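Local coordinates for uncharacterized protein (Bacteroides uniformis ATCC 8492, PDB 4Q68) that probably hydrolyses the amide bond between N-acetylmuramic acid and L-alanine in peptidoglycan fragments, as an amidase of the NlpC/P60 family, at residues Leu32-Asp37 / Ser65-Asn70; Asp82-Arg87 / Gln128-Leu133; Trp170-Asp175 / Val235-Lys240; Leu201-Ala206 / Val218-Met223. All coordinates share one frame; numbering follows the deposited sequence.

From the N terminus, contact 1 closes a loop containing helix 41-53 by laying 32-37 against helix 64-75. Contact 2 opens only after that loop is shut; it brings 82-87 together with 128-133 across 40 residues that include helix 91-100, beside the N-acetylglucosamine. Contact 3 joins the turn leading into strand 176-181 to the end of strand 230-238, near the C terminus. Contact 4 falls within that span, nesting the packing of helix 220-225 on strand 200-207 inside contact 3. No two contacts cross. Contacts 3 and 4 serve the same antiparallel sheet and touch through Ile171 CG2 and Leu201 CD2, whereas contact 2 lies across the chain's centre from both.

Contact 1: Leu32-Asp37 / Ser65-Asn70; sequences LVINCD and SAFADN
Leu32, Ile34 and Cys36 of an extended loop pack on Phe67 and Ala68 of helix 64-75, an apolar loop-on-helix contact at the protein surface. No hydrogen bond crosses between the two segments. The three alternate residues send their side chains toward the helix, while Val33 and Asn35 face elsewhere. Leu32 reaches the helix with one methyl, CD2, which lies 4.0 Å from Ala68 CB and also touches the carbonyl oxygen of Ala68. Ile34 sets CD1 4.1 Å from the same Ala68 CB, so that the small alanine receives two branched side chains. The other branch of Ile34, CG2, stands anti to the backbone N and meets Phe67 CE2 at 4.0 Å, coming in at the ring edge near its plane; the two side chains slide past each other in opposite directions. Phe67 also packs against Tyr47, Ala50 and Glu51 of helix 41-53, and Leu71 of helix 64-75 also touches Leu32 and Ile34. Around Cys36 the loop bends in an Asx turn, Asp37 N donating to Asn35 OD1. Cys36 completes the contact as a sulfur-aromatic pair, its SG 4.3 Å from Phe67 CZ and approaching the ring obliquely, 60° off the normal.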
loop_
_atom_site.group_PDB
_atom_site.type_symbol
_atom_site.label_atom_id
_atom_site.label_comp_id
_atom_site.label_asym_id
_atom_site.label_seq_id
_atom_site.Cartn_x
_atom_site.Cartn_y
_atom_site.Cartn_z
ATOM N N LEU A 32 -16.697 -6.648 -2.702
ATOM C CA LEU A 32 -15.903 -6.243 -1.546
ATOM C C LEU A 32 -15.668 -7.441 -0.633
ATOM O O LEU A 32 -16.612 -7.988 -0.080
ATOM C CB LEU A 32 -16.614 -5.138 -0.782
ATOM C CG LEU A 32 -15.838 -4.546 0.395
ATOM C CD1 LEU A 32 -14.596 -3.793 -0.041
ATOM C CD2 LEU A 32 -16.751 -3.651 1.208
ATOM N N VAL A 33 -14.410 -7.837 -0.480
ATOM C CA VAL A 33 -14.015 -8.957 0.359
ATOM C C VAL A 33 -13.362 -8.406 1.621
ATOM O O VAL A 33 -12.408 -7.640 1.561
ATOM C CB VAL A 33 -13.035 -9.882 -0.395
ATOM C CG1 VAL A 33 -12.484 -10.978 0.505
ATOM C CG2 VAL A 33 -13.709 -10.493 -1.626
ATOM N N ILE A 34 -13.865 -8.841 2.768
ATOM C CA ILE A 34 -13.306 -8.473 4.049
ATOM C C ILE A 34 -12.800 -9.730 4.745
ATOM O O ILE A 34 -13.593 -10.592 5.130
ATOM C CB ILE A 34 -14.329 -7.729 4.921
ATOM C CG1 ILE A 34 -14.842 -6.486 4.174
ATOM C CG2 ILE A 34 -13.705 -7.345 6.262
ATOM C CD1 ILE A 34 -15.923 -5.704 4.912
ATOM N N ASN A 35 -11.486 -9.850 4.855
ATOM C CA ASN A 35 -10.855 -10.973 5.541
ATOM C C ASN A 35 -9.769 -10.418 6.436
ATOM O O ASN A 35 -8.610 -10.311 6.051
ATOM C CB ASN A 35 -10.287 -11.984 4.550
ATOM C CG ASN A 35 -9.805 -13.255 5.224
ATOM O OD1 ASN A 35 -9.655 -13.295 6.450
ATOM N ND2 ASN A 35 -9.564 -14.295 4.428
ATOM N N CYS A 36 -10.160 -10.067 7.652
ATOM C CA CYS A 36 -9.230 -9.438 8.572
ATOM C C CYS A 36 -8.386 -10.456 9.344
ATOM O O CYS A 36 -7.476 -10.046 10.070
ATOM C CB CYS A 36 -9.946 -8.476 9.524
ATOM S SG CYS A 36 -10.799 -7.115 8.666
ATOM N N ASP A 37 -8.649 -11.754 9.165
ATOM C CA ASP A 37 -7.933 -12.833 9.845
ATOM C C ASP A 37 -6.799 -13.433 8.991
ATOM O O ASP A 37 -6.046 -14.267 9.470
ATOM C CB ASP A 37 -8.900 -13.971 10.222
ATOM C CG ASP A 37 -10.096 -13.509 11.066
ATOM O OD1 ASP A 37 -10.022 -12.473 11.763
ATOM O OD2 ASP A 37 -11.125 -14.214 11.041
ATOM N N SER A 65 -20.930 -1.231 8.737
ATOM C CA SER A 65 -21.281 -0.590 7.477
ATOM C C SER A 65 -20.313 0.534 7.150
ATOM O O SER A 65 -19.896 0.664 6.007
ATOM C CB SER A 65 -22.714 -0.061 7.510
ATOM O OG SER A 65 -22.876 0.891 8.548
ATOM N N ALA A 66 -19.959 1.341 8.149
ATOM C CA ALA A 66 -19.051 2.459 7.910
ATOM C C ALA A 66 -17.639 1.973 7.600
ATOM O O ALA A 66 -16.984 2.512 6.728
ATOM C CB ALA A 66 -19.050 3.405 9.097
ATOM N N PHE A 67 -17.185 0.943 8.305
ATOM C CA PHE A 67 -15.888 0.319 8.010
ATOM C C PHE A 67 -15.854 -0.159 6.558
ATOM O O PHE A 67 -14.911 0.117 5.833
ATOM C CB PHE A 67 -15.597 -0.852 8.961
ATOM C CG PHE A 67 -14.387 -1.652 8.577
ATOM C CD1 PHE A 67 -13.109 -1.207 8.893
ATOM C CD2 PHE A 67 -14.514 -2.831 7.867
ATOM C CE1 PHE A 67 -12.002 -1.936 8.539
ATOM C CE2 PHE A 67 -13.409 -3.559 7.504
ATOM C CZ PHE A 67 -12.146 -3.109 7.843
ATOM N N ALA A 68 -16.884 -0.891 6.148
ATOM C CA ALA A 68 -16.951 -1.414 4.794
ATOM C C ALA A 68 -16.959 -0.291 3.775
ATOM O O ALA A 68 -16.289 -0.382 2.745
ATOM C CB ALA A 68 -18.181 -2.304 4.635
ATOM N N ASP A 69 -17.721 0.765 4.047
ATOM C CA ASP A 69 -17.763 1.892 3.110
ATOM C C ASP A 69 -16.387 2.555 2.964
ATOM O O ASP A 69 -15.985 2.928 1.859
ATOM C CB ASP A 69 -18.791 2.929 3.544
ATOM C CG ASP A 69 -20.237 2.490 3.288
ATOM O OD1 ASP A 69 -20.485 1.509 2.550
ATOM O OD2 ASP A 69 -21.114 3.167 3.834
ATOM N N ASN A 70 -15.667 2.710 4.068
ATOM C CA ASN A 70 -14.321 3.268 3.993
ATOM C C ASN A 70 -13.364 2.331 3.285
ATOM O O ASN A 70 -12.562 2.772 2.461
ATOM C CB ASN A 70 -13.823 3.650 5.379
ATOM C CG ASN A 70 -14.437 4.938 5.841
ATOM O OD1 ASN A 70 -14.614 5.858 5.043
ATOM N ND2 ASN A 70 -14.793 5.010 7.106
#

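Contact 2: Asp82-Arg87 / Gln128-Leu133; sequences DGYTSR and QLYKQL. With NAG (2-acetamido-2-deoxy-beta-D-glucopyranose), chain B.
Tyr84 and Gln132 stack next to the N-acetylglucosamine (NAG), a CH-pi and amide-aromatic arrangement between a 3-10 turn at 84-86 and the start of helix 131-134. Gln132 CB sits over the centre of one face of the Tyr84 ring, 3.5 Å from its centroid. The chain then bends at chi2 (97°), which puts CD above the CD1-CE1 edge of the ring, 3.3 Å from Tyr84 CE1, with the amide and ring planes 27° apart. Gln132 NE2 is hydrogen-bonded to Glu25 OE1. Leu133 brings CD2 to within 3.8 Å of Tyr84 CE2, and at the far end of the ring Tyr84 OH lies 3.7 Å from Tyr130 CD1, the two tyrosines crossing at about a right angle. An alanine in place of Tyr84, lacking ring and hydroxyl, would probably open a gap against the Gln132 amide and beside Leu133 CD2 and Tyr130. Arg87 NH1 donates to NAG O4 (2.7 Å, 156°), while salt bridges from NH1 to Glu25 and from NH2 to Glu30 help fix the guanidinium. His89 ND1 is also hydrogen-bonded to the sugar. Around this stack, Met123 of helix 122-125 touches both Tyr84 and Tyr130, and Asn139 of helix 137-150 packs on Leu133 and Thr85.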
loop_
_atom_site.group_PDB
_atom_site.type_symbol
_atom_site.label_atom_id
_atom_site.label_comp_id
_atom_site.label_asym_id
_atom_site.label_seq_id
_atom_site.Cartn_x
_atom_site.Cartn_y
_atom_site.Cartn_z
ATOM N N ASP A 82 -16.492 -2.029 -9.902
ATOM C CA ASP A 82 -16.831 -2.271 -11.312
ATOM C C ASP A 82 -15.792 -3.184 -11.919
ATOM O O ASP A 82 -14.947 -2.764 -12.709
ATOM C CB ASP A 82 -16.940 -0.965 -12.106
ATOM C CG ASP A 82 -17.285 -1.194 -13.577
ATOM O OD1 ASP A 82 -17.737 -2.302 -13.925
ATOM O OD2 ASP A 82 -17.072 -0.275 -14.392
ATOM N N GLY A 83 -15.837 -4.435 -11.502
ATOM C CA GLY A 83 -14.971 -5.453 -12.042
ATOM C C GLY A 83 -13.580 -5.470 -11.437
ATOM O O GLY A 83 -13.176 -4.600 -10.664
ATOM N N TYR A 84 -12.817 -6.481 -11.822
ATOM C CA TYR A 84 -11.462 -6.670 -11.318
ATOM C C TYR A 84 -10.605 -5.423 -11.509
ATOM O O TYR A 84 -9.794 -5.079 -10.646
ATOM C CB TYR A 84 -10.833 -7.839 -12.046
ATOM C CG TYR A 84 -9.394 -8.141 -11.675
ATOM C CD1 TYR A 84 -9.072 -8.719 -10.457
ATOM C CD2 TYR A 84 -8.354 -7.881 -12.567
ATOM C CE1 TYR A 84 -7.754 -9.042 -10.142
ATOM C CE2 TYR A 84 -7.042 -8.201 -12.269
ATOM C CZ TYR A 84 -6.746 -8.769 -11.059
ATOM O OH TYR A 84 -5.441 -9.079 -10.781
ATOM N N THR A 85 -10.755 -4.762 -12.654
ATOM C CA THR A 85 -9.877 -3.647 -12.960
ATOM C C THR A 85 -10.235 -2.343 -12.243
ATOM O O THR A 85 -9.474 -1.380 -12.332
ATOM C CB THR A 85 -9.767 -3.405 -14.469
ATOM O OG1 THR A 85 -11.038 -3.024 -15.006
ATOM C CG2 THR A 85 -9.292 -4.672 -15.180
ATOM N N SER A 86 -11.362 -2.321 -11.522
ATOM C CA SER A 86 -11.689 -1.178 -10.661
ATOM C C SER A 86 -10.940 -1.212 -9.331
ATOM O O SER A 86 -10.885 -0.210 -8.633
ATOM C CB SER A 86 -13.195 -1.099 -10.393
ATOM O OG SER A 86 -13.664 -2.182 -9.604
ATOM N N ARG A 87 -10.389 -2.367 -8.962
ATOM C CA ARG A 87 -9.555 -2.461 -7.768
ATOM C C ARG A 87 -8.242 -1.745 -8.055
ATOM O O ARG A 87 -7.692 -1.866 -9.145
ATOM C CB ARG A 87 -9.294 -3.926 -7.408
ATOM C CG ARG A 87 -8.978 -4.128 -5.950
ATOM C CD ARG A 87 -8.327 -5.446 -5.644
ATOM N NE ARG A 87 -9.119 -6.579 -6.115
ATOM C CZ ARG A 87 -8.627 -7.797 -6.291
ATOM N NH1 ARG A 87 -7.359 -8.060 -6.013
ATOM N NH2 ARG A 87 -9.408 -8.764 -6.758
ATOM N N GLN A 128 -0.544 -14.016 -17.470
ATOM C CA GLN A 128 -0.609 -15.394 -16.998
ATOM C C GLN A 128 -0.559 -15.488 -15.482
ATOM O O GLN A 128 -0.947 -16.509 -14.915
ATOM C CB GLN A 128 0.551 -16.214 -17.552
ATOM C CG GLN A 128 0.704 -16.170 -19.062
ATOM C CD GLN A 128 1.707 -15.120 -19.551
ATOM O OE1 GLN A 128 1.966 -14.103 -18.903
ATOM N NE2 GLN A 128 2.252 -15.360 -20.730
ATOM N N LEU A 129 -0.040 -14.444 -14.834
ATOM C CA LEU A 129 0.133 -14.435 -13.400
ATOM C C LEU A 129 -1.112 -13.993 -12.623
ATOM O O LEU A 129 -1.077 -14.012 -11.395
ATOM C CB LEU A 129 1.312 -13.539 -13.043
ATOM C CG LEU A 129 2.628 -13.854 -13.751
ATOM C CD1 LEU A 129 3.718 -12.939 -13.258
ATOM C CD2 LEU A 129 3.021 -15.307 -13.587
ATOM N N TYR A 130 -2.185 -13.612 -13.320
ATOM C CA TYR A 130 -3.400 -13.091 -12.684
ATOM C C TYR A 130 -4.602 -13.768 -13.296
ATOM O O TYR A 130 -4.850 -13.651 -14.491
ATOM C CB TYR A 130 -3.509 -11.575 -12.857
ATOM C CG TYR A 130 -2.254 -10.895 -12.418
ATOM C CD1 TYR A 130 -2.044 -10.593 -11.082
ATOM C CD2 TYR A 130 -1.231 -10.643 -13.321
ATOM C CE1 TYR A 130 -0.862 -10.013 -10.666
ATOM C CE2 TYR A 130 -0.056 -10.060 -12.920
ATOM C CZ TYR A 130 0.129 -9.753 -11.594
ATOM O OH TYR A 130 1.300 -9.185 -11.190
ATOM N N LYS A 131 -5.353 -14.468 -12.462
ATOM C CA LYS A 131 -6.484 -15.252 -12.933
ATOM C C LYS A 131 -7.470 -14.439 -13.772
ATOM O O LYS A 131 -7.971 -14.918 -14.783
ATOM C CB LYS A 131 -7.193 -15.867 -11.726
ATOM C CG LYS A 131 -8.351 -16.765 -12.062
ATOM C CD LYS A 131 -8.824 -17.551 -10.839
ATOM C CE LYS A 131 -9.353 -16.657 -9.691
ATOM N NZ LYS A 131 -9.870 -17.460 -8.508
ATOM N N GLN A 132 -7.721 -13.203 -13.354
ATOM C CA GLN A 132 -8.723 -12.347 -13.982
ATOM C C GLN A 132 -8.192 -11.614 -15.214
ATOM O O GLN A 132 -8.935 -10.847 -15.828
ATOM C CB GLN A 132 -9.255 -11.342 -12.961
ATOM C CG GLN A 132 -9.907 -11.977 -11.744
ATOM C CD GLN A 132 -8.984 -12.095 -10.546
ATOM O OE1 GLN A 132 -7.795 -12.375 -10.690
ATOM N NE2 GLN A 132 -9.540 -11.943 -9.357
ATOM N N LEU A 133 -6.913 -11.816 -15.532
ATOM C CA LEU A 133 -6.345 -11.322 -16.785
ATOM C C LEU A 133 -6.082 -12.413 -17.810
ATOM O O LEU A 133 -6.233 -12.181 -19.000
ATOM C CB LEU A 133 -5.044 -10.557 -16.537
ATOM C CG LEU A 133 -5.132 -9.345 -15.600
ATOM C CD1 LEU A 133 -3.802 -8.624 -15.574
ATOM C CD2 LEU A 133 -6.263 -8.413 -16.000
HETATM C C1 NAG B . -1.258 -6.188 -4.740
HETATM C C2 NAG B . -1.833 -6.533 -6.107
HETATM C C3 NAG B . -3.352 -6.382 -6.126
HETATM C C4 NAG B . -3.998 -6.998 -4.887
HETATM C C5 NAG B . -3.264 -6.617 -3.607
HETATM C C6 NAG B . -3.873 -7.351 -2.419
HETATM C C7 NAG B . -0.377 -6.239 -8.063
HETATM C C8 NAG B . 0.155 -5.332 -9.122
HETATM N N2 NAG B . -1.224 -5.729 -7.165
HETATM O O1 NAG B . 0.101 -6.504 -4.752
HETATM O O3 NAG B . -3.833 -7.068 -7.254
HETATM O O4 NAG B . -5.358 -6.645 -4.805
HETATM O O5 NAG B . -1.897 -6.945 -3.730
HETATM O O6 NAG B . -3.765 -8.742 -2.599
HETATM O O7 NAG B . -0.008 -7.409 -8.074
#

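Contact 3: Trp170-Asp175 / Val235-Lys240; sequences WIKDGD and VLRMKK
Asp175 closes a type II turn, Lys172 to Asp175, and is gripped there by Arg237 of strand 230-238, where the turn feeds the neighbouring strand 176-181. The salt bridge is side-on and bidentate: Arg237 NE meets Asp175 OD1 at 2.8 Å in a nearly straight bond (177°), and NH2 meets the syn lone pair of OD2 at 2.8 Å. The two flat groups are nearly coplanar, 22° apart. Arg237 NH2 makes a second, more bent bond to Trp170 O, 2.9 Å, and water 1 links that oxygen with NH1. Lys172 CD lies over one face of the guanidinium, toward its rim, and NZ turns off to Pro169 O. Alongside, Val235 CG2 packs on Trp170 CZ3 and Ile171 CG1. An alanine in place of Arg237 would probably leave the buried Asp175 carboxylate without its countercharge and Trp170 O without a side-chain donor. OD2 also accepts from Lys172 N, met from above the carboxylate plane; with two donors on one oxygen and a cation alongside, Asp175 is likely to stay ionised.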
loop_
_atom_site.group_PDB
_atom_site.type_symbol
_atom_site.label_atom_id
_atom_site.label_comp_id
_atom_site.label_asym_id
_atom_site.label_seq_id
_atom_site.Cartn_x
_atom_site.Cartn_y
_atom_site.Cartn_z
ATOM N N TRP A 170 10.165 14.105 9.499
ATOM C CA TRP A 170 8.940 14.241 8.735
ATOM C C TRP A 170 8.240 12.908 8.440
ATOM O O TRP A 170 7.171 12.906 7.854
ATOM C CB TRP A 170 9.203 15.023 7.448
ATOM C CG TRP A 170 10.282 14.512 6.569
ATOM C CD1 TRP A 170 11.561 14.963 6.517
ATOM C CD2 TRP A 170 10.171 13.519 5.548
ATOM N NE1 TRP A 170 12.265 14.307 5.543
ATOM C CE2 TRP A 170 11.435 13.409 4.935
ATOM C CE3 TRP A 170 9.128 12.714 5.089
ATOM C CZ2 TRP A 170 11.678 12.539 3.876
ATOM C CZ3 TRP A 170 9.372 11.847 4.036
ATOM C CH2 TRP A 170 10.641 11.761 3.446
ATOM N N ILE A 171 8.848 11.791 8.840
ATOM C CA ILE A 171 8.195 10.488 8.812
ATOM C C ILE A 171 7.704 10.247 10.232
ATOM O O ILE A 171 8.509 10.295 11.170
ATOM C CB ILE A 171 9.138 9.359 8.369
ATOM C CG1 ILE A 171 9.693 9.654 6.977
ATOM C CG2 ILE A 171 8.404 8.018 8.436
ATOM C CD1 ILE A 171 10.805 8.732 6.535
ATOM N N LYS A 172 6.407 10.000 10.382
ATOM C CA LYS A 172 5.771 9.914 11.691
ATOM C C LYS A 172 5.142 8.543 11.945
ATOM O O LYS A 172 4.729 7.836 11.005
ATOM C CB LYS A 172 4.701 11.000 11.780
ATOM C CG LYS A 172 5.300 12.387 11.609
ATOM C CD LYS A 172 4.328 13.527 11.762
ATOM C CE LYS A 172 5.024 14.856 11.467
ATOM N NZ LYS A 172 6.349 14.926 12.138
ATOM N N ASP A 173 5.042 8.182 13.219
ATOM C CA ASP A 173 4.282 7.006 13.620
ATOM C C ASP A 173 2.946 6.988 12.890
ATOM O O ASP A 173 2.229 7.996 12.825
ATOM C CB ASP A 173 3.987 7.043 15.120
ATOM C CG ASP A 173 5.113 6.514 15.977
ATOM O OD1 ASP A 173 5.915 5.704 15.487
ATOM O OD2 ASP A 173 5.182 6.916 17.172
ATOM N N GLY A 174 2.611 5.828 12.337
ATOM C CA GLY A 174 1.330 5.650 11.650
ATOM C C GLY A 174 1.334 5.980 10.176
ATOM O O GLY A 174 0.361 5.684 9.493
ATOM N N ASP A 175 2.407 6.591 9.675
ATOM C CA ASP A 175 2.489 6.841 8.258
ATOM C C ASP A 175 2.479 5.521 7.491
ATOM O O ASP A 175 2.968 4.485 7.948
ATOM C CB ASP A 175 3.747 7.620 7.887
ATOM C CG ASP A 175 3.682 9.110 8.244
ATOM O OD1 ASP A 175 2.588 9.600 8.605
ATOM O OD2 ASP A 175 4.731 9.781 8.114
ATOM N N VAL A 235 6.012 7.900 1.226
ATOM C CA VAL A 235 5.433 8.060 2.548
ATOM C C VAL A 235 4.105 8.789 2.388
ATOM O O VAL A 235 4.060 9.898 1.838
ATOM C CB VAL A 235 6.370 8.870 3.471
ATOM C CG1 VAL A 235 5.744 9.060 4.838
ATOM C CG2 VAL A 235 7.724 8.188 3.582
ATOM N N LEU A 236 3.036 8.132 2.831
ATOM C CA LEU A 236 1.680 8.662 2.741
ATOM C C LEU A 236 1.125 8.806 4.148
ATOM O O LEU A 236 1.545 8.107 5.073
ATOM C CB LEU A 236 0.755 7.742 1.939
ATOM C CG LEU A 236 1.165 7.363 0.514
ATOM C CD1 LEU A 236 1.615 8.566 -0.296
ATOM C CD2 LEU A 236 2.220 6.261 0.486
ATOM N N ARG A 237 0.156 9.698 4.323
ATOM C CA ARG A 237 -0.407 9.956 5.642
ATOM C C ARG A 237 -1.914 10.092 5.537
ATOM O O ARG A 237 -2.431 10.837 4.704
ATOM C CB ARG A 237 0.216 11.220 6.219
ATOM C CG ARG A 237 -0.184 11.554 7.661
ATOM C CD ARG A 237 0.641 12.692 8.223
ATOM N NE ARG A 237 2.043 12.303 8.278
ATOM C CZ ARG A 237 3.087 13.112 8.146
ATOM N NH1 ARG A 237 2.947 14.426 7.990
ATOM N NH2 ARG A 237 4.307 12.581 8.171
HETATM N N MSE A 238 -2.621 9.396 6.410
HETATM C CA MSE A 238 -4.069 9.548 6.527
HETATM C C MSE A 238 -4.457 10.996 6.745
HETATM O O MSE A 238 -3.817 11.703 7.534
HETATM C CB MSE A 238 -4.567 8.733 7.726
HETATM C CG MSE A 238 -6.058 8.815 7.947
HETATM SE SE MSE A 238 -6.696 7.873 9.500
HETATM C CE MSE A 238 -5.872 9.040 10.843
ATOM N N LYS A 239 -5.527 11.409 6.069
ATOM C CA LYS A 239 -6.157 12.692 6.311
ATOM C C LYS A 239 -7.609 12.387 6.671
ATOM O O LYS A 239 -8.345 11.817 5.879
ATOM C CB LYS A 239 -6.022 13.600 5.086
ATOM C CG LYS A 239 -6.578 15.002 5.281
ATOM C CD LYS A 239 -6.325 15.894 4.075
ATOM C CE LYS A 239 -6.909 17.286 4.290
ATOM N NZ LYS A 239 -6.910 18.101 3.041
ATOM N N LYS A 240 -7.971 12.762 7.888
ATOM C CA LYS A 240 -9.257 12.451 8.521
ATOM C C LYS A 240 -9.953 13.747 8.989
ATOM O O LYS A 240 -9.250 14.684 9.413
ATOM C CB LYS A 240 -8.976 11.524 9.730
ATOM C CG LYS A 240 -10.133 10.906 10.451
ATOM C CD LYS A 240 -9.645 10.052 11.620
ATOM C CE LYS A 240 -10.804 9.512 12.431
ATOM N NZ LYS A 240 -10.300 8.611 13.486
ATOM O OXT LYS A 240 -11.185 13.871 8.968
HETATM O O HOH W 1 5.714 15.596 7.626
HETATM O O HOH W 2 -1.185 7.676 8.198
#

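Contact 4: Leu201-Ala206 / Val218-Met223; sequences LLLVHA and VPLSQM
Met223, a selenomethionine with two deposited conformers, in the one described here lays its methyl CE over one face of the His205 ring, toward the rim, 3.6 Å from His205 CE1. The two side chains reach toward each other tip to tip. A chi1 of 69° sets His205 CG between the backbone N and the carbonyl carbon, and beyond it ND1 is hydrogen-bonded to His190 NE2, so the ring is engaged both by a neighbouring histidine and by the helix. The selenium of Met223 rests 3.9 Å from Leu203 CB, where the two side chains cross at about a right angle. Further along, Leu203 CD2 approaches Leu220 CD1, and Leu201 and Leu220 lie side by side, CD2 to CD2 at 4.1 Å; Ile177 of strand 176-181 also packs on Leu203 and Leu220. Leu202 turns its CD2 to Pro219 CA at 3.8 Å. One backbone bond ties the elements together: Leu220 N donates to Leu201 O (2.9 Å, 162°), immediately after Pro219 at the N-cap. Ser221 N donates to water 3, which lies 3.0 Å from Leu201 O. The whole is a helix packed by its first turn on a sheet strand, and the His205-His190 pair would fit the catalytic His and the third polar residue that accompany the cysteine in NlpC/P60 enzymes, though this is inferred from the family.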
loop_
_atom_site.group_PDB
_atom_site.type_symbol
_atom_site.label_atom_id
_atom_site.label_comp_id
_atom_site.label_asym_id
_atom_site.label_seq_id
_atom_site.Cartn_x
_atom_site.Cartn_y
_atom_site.Cartn_z
ATOM N N LEU A 201 13.312 3.670 13.425
ATOM C CA LEU A 201 12.150 3.566 12.559
ATOM C C LEU A 201 12.039 2.138 12.043
ATOM O O LEU A 201 12.846 1.690 11.218
ATOM C CB LEU A 201 12.234 4.549 11.406
ATOM C CG LEU A 201 11.133 4.418 10.356
ATOM C CD1 LEU A 201 9.740 4.600 10.937
ATOM C CD2 LEU A 201 11.372 5.404 9.237
ATOM N N LEU A 202 11.044 1.435 12.596
ATOM C CA LEU A 202 10.678 0.073 12.245
ATOM C C LEU A 202 9.424 0.098 11.381
ATOM O O LEU A 202 8.807 1.138 11.159
ATOM C CB LEU A 202 10.419 -0.764 13.506
ATOM C CG LEU A 202 11.469 -0.709 14.603
ATOM C CD1 LEU A 202 11.077 -1.630 15.731
ATOM C CD2 LEU A 202 12.856 -1.054 14.062
ATOM N N LEU A 203 9.074 -1.066 10.857
ATOM C CA LEU A 203 7.867 -1.228 10.066
ATOM C C LEU A 203 6.968 -2.296 10.678
ATOM O O LEU A 203 7.436 -3.390 11.013
ATOM C CB LEU A 203 8.235 -1.625 8.636
ATOM C CG LEU A 203 7.152 -1.392 7.597
ATOM C CD1 LEU A 203 6.969 0.095 7.344
ATOM C CD2 LEU A 203 7.492 -2.102 6.296
ATOM N N VAL A 204 5.692 -1.968 10.844
ATOM C CA VAL A 204 4.658 -2.946 11.145
ATOM C C VAL A 204 4.116 -3.389 9.792
ATOM O O VAL A 204 3.649 -2.572 9.004
ATOM C CB VAL A 204 3.549 -2.342 12.020
ATOM C CG1 VAL A 204 2.416 -3.338 12.207
ATOM C CG2 VAL A 204 4.127 -1.921 13.352
ATOM N N HIS A 205 4.209 -4.674 9.477
ATOM C CA HIS A 205 3.875 -5.133 8.147
ATOM C C HIS A 205 3.555 -6.612 8.123
ATOM O O HIS A 205 3.943 -7.370 9.013
ATOM C CB HIS A 205 5.013 -4.805 7.165
ATOM C CG HIS A 205 6.264 -5.600 7.382
ATOM N ND1 HIS A 205 6.802 -6.375 6.391
ATOM C CD2 HIS A 205 7.071 -5.741 8.460
ATOM C CE1 HIS A 205 7.889 -6.964 6.837
ATOM N NE2 HIS A 205 8.075 -6.602 8.093
ATOM N N ALA A 206 2.829 -7.011 7.088
ATOM C CA ALA A 206 2.540 -8.418 6.833
ATOM C C ALA A 206 3.720 -9.020 6.096
ATOM O O ALA A 206 3.985 -8.669 4.943
ATOM C CB ALA A 206 1.255 -8.580 6.048
ATOM N N VAL A 218 14.660 -5.480 12.215
ATOM C CA VAL A 218 15.652 -4.506 11.824
ATOM C C VAL A 218 14.930 -3.234 11.401
ATOM O O VAL A 218 13.740 -3.257 11.053
ATOM C CB VAL A 218 16.567 -5.045 10.693
ATOM C CG1 VAL A 218 17.260 -6.313 11.154
ATOM C CG2 VAL A 218 15.791 -5.298 9.388
ATOM N N PRO A 219 15.628 -2.097 11.411
ATOM C CA PRO A 219 14.995 -0.872 10.959
ATOM C C PRO A 219 14.590 -0.936 9.492
ATOM O O PRO A 219 15.153 -1.701 8.697
ATOM C CB PRO A 219 16.078 0.186 11.199
ATOM C CG PRO A 219 16.963 -0.407 12.253
ATOM C CD PRO A 219 16.979 -1.854 11.935
ATOM N N LEU A 220 13.626 -0.107 9.137
ATOM C CA LEU A 220 13.212 0.018 7.746
ATOM C C LEU A 220 14.416 0.260 6.819
ATOM O O LEU A 220 14.489 -0.320 5.734
ATOM C CB LEU A 220 12.171 1.132 7.624
ATOM C CG LEU A 220 11.640 1.449 6.230
ATOM C CD1 LEU A 220 11.043 0.260 5.535
ATOM C CD2 LEU A 220 10.633 2.594 6.322
ATOM N N SER A 221 15.363 1.089 7.249
ATOM C CA SER A 221 16.559 1.340 6.459
ATOM C C SER A 221 17.272 0.038 6.102
ATOM O O SER A 221 17.780 -0.115 4.988
ATOM C CB SER A 221 17.515 2.253 7.220
ATOM O OG SER A 221 17.810 1.709 8.493
ATOM N N GLN A 222 17.369 -0.884 7.062
ATOM C CA GLN A 222 18.035 -2.170 6.842
ATOM C C GLN A 222 17.204 -3.072 5.935
ATOM O O GLN A 222 17.745 -3.791 5.099
ATOM C CB GLN A 222 18.308 -2.877 8.176
ATOM C CG GLN A 222 19.177 -4.121 8.058
ATOM C CD GLN A 222 20.584 -3.817 7.656
ATOM O OE1 GLN A 222 21.142 -4.450 6.739
ATOM N NE2 GLN A 222 21.183 -2.857 8.324
HETATM N N MSE A 223 15.888 -3.075 6.127
HETATM C CA MSE A 223 15.010 -3.834 5.233
HETATM C C MSE A 223 15.270 -3.435 3.792
HETATM O O MSE A 223 15.362 -4.288 2.896
HETATM C CB MSE A 223 13.544 -3.563 5.553
HETATM C CG MSE A 223 13.079 -4.075 6.905
HETATM SE SE MSE A 223 11.212 -3.640 7.239
HETATM C CE MSE A 223 10.401 -4.581 5.733
HETATM O O HOH W 3 14.704 3.078 9.258
#